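Long-range contact in KLLA0C04147p (Kluyveromyces lactis, PDB 5H2A), which belongs to the OSBP family and probably binds and transfers sterols, the chain here being its N-terminal ankyrin-repeat domain: residues Ile187-His200 with Trp213-Arg227. Residues are numbered along the deposited sequence; the frame is centred on the assembly and turned at random.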
# COMPACT_ATOMS: atom_id res chain seq x y z
N ILE A 187 -0.41 8.98 11.69
CA ILE A 187 0.35 8.87 12.93
C ILE A 187 0.26 10.14 13.76
O ILE A 187 0.62 10.14 14.94
CB ILE A 187 1.81 8.48 12.60
CG1 ILE A 187 2.52 7.87 13.83
CG2 ILE A 187 2.60 9.67 12.06
CD1 ILE A 187 3.90 7.32 13.46
N ASN A 188 -0.25 11.23 13.18
CA ASN A 188 -0.40 12.49 13.90
C ASN A 188 -1.83 12.75 14.36
O ASN A 188 -2.14 13.88 14.77
CB ASN A 188 0.11 13.64 13.02
CG ASN A 188 1.60 13.51 12.76
OD1 ASN A 188 2.40 13.56 13.70
ND2 ASN A 188 1.98 13.30 11.51
N GLY A 189 -2.70 11.74 14.32
CA GLY A 189 -4.06 11.93 14.80
C GLY A 189 -4.10 12.15 16.30
O GLY A 189 -3.34 11.56 17.07
N MET A 190 -5.03 13.01 16.73
CA MET A 190 -5.16 13.37 18.14
C MET A 190 -6.22 12.50 18.80
O MET A 190 -7.35 12.41 18.31
CB MET A 190 -5.52 14.85 18.29
CG MET A 190 -5.60 15.31 19.74
SD MET A 190 -5.99 17.07 19.93
CE MET A 190 -4.74 17.81 18.87
N GLU A 191 -5.86 11.85 19.90
CA GLU A 191 -6.82 11.04 20.63
C GLU A 191 -7.75 11.97 21.41
O GLU A 191 -7.27 12.75 22.23
CB GLU A 191 -6.12 10.08 21.58
CG GLU A 191 -7.02 9.52 22.68
CD GLU A 191 -8.15 8.68 22.13
OE1 GLU A 191 -7.88 7.79 21.31
OE2 GLU A 191 -9.32 8.93 22.51
N PRO A 192 -9.06 11.94 21.16
CA PRO A 192 -9.95 12.92 21.82
C PRO A 192 -10.00 12.76 23.32
O PRO A 192 -10.16 13.77 24.03
CB PRO A 192 -11.32 12.65 21.17
CG PRO A 192 -11.00 11.94 19.88
CD PRO A 192 -9.78 11.12 20.17
N GLU A 193 -9.86 11.55 23.85
CA GLU A 193 -9.94 11.37 25.30
C GLU A 193 -8.76 11.97 26.05
O GLU A 193 -8.87 12.22 27.25
CB GLU A 193 -10.06 9.89 25.67
CG GLU A 193 -11.18 9.14 24.91
CD GLU A 193 -12.57 9.46 25.44
OE1 GLU A 193 -12.96 10.65 25.37
OE2 GLU A 193 -13.23 8.52 25.94
N THR A 194 -7.61 12.15 25.38
CA THR A 194 -6.42 12.69 26.02
C THR A 194 -5.94 14.00 25.44
O THR A 194 -5.20 14.72 26.13
CB THR A 194 -5.26 11.68 25.93
OG1 THR A 194 -4.97 11.44 24.54
CG2 THR A 194 -5.61 10.37 26.63
N GLY A 195 -6.30 14.34 24.20
CA GLY A 195 -5.72 15.47 23.51
C GLY A 195 -4.31 15.25 23.00
O GLY A 195 -3.70 16.20 22.50
N ASP A 196 -3.78 14.03 23.09
CA ASP A 196 -2.41 13.71 22.69
C ASP A 196 -2.36 13.00 21.35
O ASP A 196 -3.23 12.20 21.02
CB ASP A 196 -1.75 12.79 23.71
CG ASP A 196 -1.43 13.49 25.01
OD1 ASP A 196 -1.49 14.74 25.03
OD2 ASP A 196 -1.14 12.78 25.99
N THR A 197 -1.30 13.29 20.58
CA THR A 197 -0.85 12.40 19.52
C THR A 197 0.05 11.33 20.13
O THR A 197 0.46 11.44 21.29
CB THR A 197 -0.05 13.16 18.47
OG1 THR A 197 1.20 13.57 19.05
CG2 THR A 197 -0.81 14.41 18.00
N VAL A 198 0.36 10.28 19.36
CA VAL A 198 1.25 9.27 19.94
C VAL A 198 2.61 9.88 20.23
O VAL A 198 3.28 9.45 21.17
CB VAL A 198 1.38 7.99 19.08
CG1 VAL A 198 0.07 7.21 19.09
CG2 VAL A 198 1.86 8.29 17.65
N LEU A 199 3.01 10.92 19.49
CA LEU A 199 4.31 11.52 19.81
C LEU A 199 4.29 12.18 21.19
O LEU A 199 5.22 11.99 21.97
CB LEU A 199 4.74 12.51 18.73
CG LEU A 199 6.13 13.15 18.92
CD1 LEU A 199 7.29 12.11 18.99
CD2 LEU A 199 6.41 14.16 17.79
N HIS A 200 3.22 12.92 21.52
CA HIS A 200 3.11 13.45 22.89
C HIS A 200 3.09 12.32 23.91
O HIS A 200 3.74 12.41 24.96
CB HIS A 200 1.83 14.26 23.05
CG HIS A 200 1.82 15.52 22.26
ND1 HIS A 200 1.21 15.61 21.03
CD2 HIS A 200 2.34 16.74 22.52
CE1 HIS A 200 1.36 16.83 20.56
NE2 HIS A 200 2.03 17.54 21.44
N TRP A 213 11.00 5.68 16.55
CA TRP A 213 10.21 5.05 15.50
C TRP A 213 9.15 5.99 14.97
O TRP A 213 8.97 6.14 13.75
CB TRP A 213 9.58 3.75 16.02
CG TRP A 213 8.99 2.97 14.88
CD1 TRP A 213 9.62 2.02 14.13
CD2 TRP A 213 7.69 3.15 14.30
NE1 TRP A 213 8.78 1.57 13.13
CE2 TRP A 213 7.59 2.25 13.21
CE3 TRP A 213 6.59 3.98 14.59
CZ2 TRP A 213 6.44 2.15 12.42
CZ3 TRP A 213 5.45 3.87 13.82
CH2 TRP A 213 5.39 2.97 12.74
N ILE A 214 8.42 6.66 15.88
CA ILE A 214 7.40 7.61 15.46
C ILE A 214 8.02 8.71 14.61
O ILE A 214 7.51 9.05 13.53
CB ILE A 214 6.66 8.19 16.68
CG1 ILE A 214 5.83 7.09 17.37
CG2 ILE A 214 5.76 9.35 16.27
CD1 ILE A 214 5.39 7.49 18.78
N LEU A 215 9.14 9.28 15.07
CA LEU A 215 9.76 10.37 14.31
C LEU A 215 10.32 9.89 12.97
O LEU A 215 10.41 10.68 12.02
CB LEU A 215 10.86 11.04 15.14
CG LEU A 215 10.36 11.86 16.33
CD1 LEU A 215 11.52 12.33 17.22
CD2 LEU A 215 9.49 13.03 15.89
N ASP A 216 10.69 8.62 12.86
CA ASP A 216 11.13 8.09 11.58
C ASP A 216 9.99 7.71 10.65
O ASP A 216 10.24 7.31 9.51
CB ASP A 216 12.04 6.87 11.78
CG ASP A 216 13.37 7.24 12.38
OD1 ASP A 216 13.72 8.45 12.37
OD2 ASP A 216 14.08 6.33 12.85
N HIS A 217 8.74 7.82 11.10
CA HIS A 217 7.60 7.42 10.27
C HIS A 217 6.54 8.50 10.23
O HIS A 217 5.33 8.22 10.24
CB HIS A 217 7.04 6.09 10.77
CG HIS A 217 7.96 4.94 10.51
ND1 HIS A 217 9.02 4.63 11.34
CD2 HIS A 217 8.03 4.07 9.47
CE1 HIS A 217 9.67 3.59 10.85
NE2 HIS A 217 9.08 3.22 9.73
N GLY A 218 6.96 9.75 10.16
CA GLY A 218 6.07 10.85 9.88
C GLY A 218 5.54 11.60 11.08
O GLY A 218 4.75 12.53 10.89
N GLY A 219 5.94 11.24 12.30
CA GLY A 219 5.53 11.99 13.46
C GLY A 219 5.91 13.45 13.34
O GLY A 219 7.06 13.76 13.02
N ASP A 220 4.97 14.35 13.59
CA ASP A 220 5.17 15.77 13.33
C ASP A 220 5.44 16.50 14.64
O ASP A 220 4.52 16.66 15.45
CB ASP A 220 3.95 16.37 12.63
CG ASP A 220 4.13 17.84 12.25
OD1 ASP A 220 5.04 18.51 12.78
OD2 ASP A 220 3.34 18.34 11.42
N PRO A 221 6.66 16.99 14.87
CA PRO A 221 6.96 17.66 16.15
C PRO A 221 6.28 19.01 16.32
O PRO A 221 6.33 19.57 17.43
CB PRO A 221 8.48 17.80 16.13
CG PRO A 221 8.83 17.81 14.69
CD PRO A 221 7.85 16.90 14.00
N PHE A 222 5.66 19.54 15.27
CA PHE A 222 4.97 20.82 15.35
C PHE A 222 3.50 20.69 15.72
O PHE A 222 2.86 21.70 16.00
CB PHE A 222 5.10 21.58 14.02
CG PHE A 222 6.50 22.01 13.69
CD1 PHE A 222 7.36 22.43 14.70
CD2 PHE A 222 6.97 21.98 12.39
CE1 PHE A 222 8.66 22.84 14.41
CE2 PHE A 222 8.27 22.38 12.08
CZ PHE A 222 9.12 22.82 13.10
N LYS A 223 2.96 19.47 15.74
CA LYS A 223 1.56 19.30 16.10
C LYS A 223 1.38 19.50 17.59
O LYS A 223 1.99 18.80 18.41
CB LYS A 223 1.06 17.92 15.65
CG LYS A 223 -0.40 17.65 16.01
CD LYS A 223 -1.25 17.34 14.79
CE LYS A 223 -2.70 17.10 15.20
NZ LYS A 223 -3.44 16.34 14.15
N ARG A 224 0.56 20.48 17.96
CA ARG A 224 0.33 20.76 19.36
C ARG A 224 -0.73 19.81 19.91
O ARG A 224 -1.53 19.23 19.18
CB ARG A 224 -0.09 22.21 19.56
CG ARG A 224 0.87 23.19 18.91
CD ARG A 224 0.48 24.64 19.14
NE ARG A 224 1.56 25.52 18.69
CZ ARG A 224 2.54 25.94 19.47
NH1 ARG A 224 2.57 25.59 20.75
NH2 ARG A 224 3.50 26.72 18.98
N ASP A 225 -0.70 19.63 21.23
CA ASP A 225 -1.75 18.87 21.87
C ASP A 225 -2.98 19.76 22.09
O ASP A 225 -2.99 20.94 21.73
CB ASP A 225 -1.25 18.24 23.17
CG ASP A 225 -0.83 19.26 24.23
OD1 ASP A 225 -1.25 20.44 24.19
OD2 ASP A 225 -0.07 18.86 25.13
N SER A 226 -4.01 19.20 22.71
CA SER A 226 -5.26 19.94 22.89
C SER A 226 -5.07 21.16 23.78
O SER A 226 -5.91 22.07 23.74
CB SER A 226 -6.34 19.02 23.47
OG SER A 226 -6.03 18.64 24.81
N ARG A 227 -4.01 21.21 24.58
CA ARG A 227 -3.69 22.34 25.44
C ARG A 227 -2.74 23.33 24.79
O ARG A 227 -2.33 24.30 25.43
CB ARG A 227 -3.12 21.85 26.76
CG ARG A 227 -4.15 21.16 27.66
CD ARG A 227 -3.53 20.04 28.48
NE ARG A 227 -2.94 19.01 27.64
CZ ARG A 227 -3.63 18.06 27.00
NH1 ARG A 227 -4.95 18.02 27.12
NH2 ARG A 227 -3.00 17.16 26.26
O HOH W 1 2.26 14.22 16.43
O HOH W 2 0.56 16.31 25.91
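Asn188 and the loop 218-220 illustrate how one side-chain amide can join two loops, its carbonyl and its NH2 each taking a backbone partner. Its ND2 gives a nearly straight bond to Gly218 O (2.9 Å, 168° at the hydrogen), with that oxygen close to the amide plane, while OD1 accepts from Asp220 N at 2.7 Å. An alanine in place of Asn188 would probably leave Gly218 O and Asp220 N without these mates, so that the 218-220 backbone is held less firmly. Lys223, which closes the type I turn begun at Asp220, adds a hydrogen bond from NZ to Asn188 O (2.9 Å).

The tight part lies beside this amide. Ile187 turns CG1 opposite the backbone N (chi1 -160°), which carries CD1 to 3.8 Å from Trp213 CZ3 and also against Ile214 CG2; Leu199 CD2 meets Leu215 CD2 at 3.8 Å. Helix 139-165 backs Ile214 through Phe164. Further along, Asp225 CB sits over one face of the His200 ring in a CH-pi contact, and His200 NE2 bonds to Lys229 O.

Toward solvent, Ser226 and Arg227 lie at the surface, beside the buried Gly195, Asp196 and Asp225. Ser226 N bonds to Gly195 O (3.0 Å). Arg227 NH2 hydrogen-bonds to Thr194 O (3.3 Å) and forms a salt bridge with Asp196 OD1 (3.1 Å), which meets the guanidinium edge in plane. Lys204 pairs with the other oxygen of Asp196, and Asp225 OD1 accepts from Lys229 N. The chemistry thus divides: apolar branches fill the inner part, the Asn188 amide fixes the loop backbone, and Arg227 and Lys204 probably ease the closeness of Asp196 to Asp225.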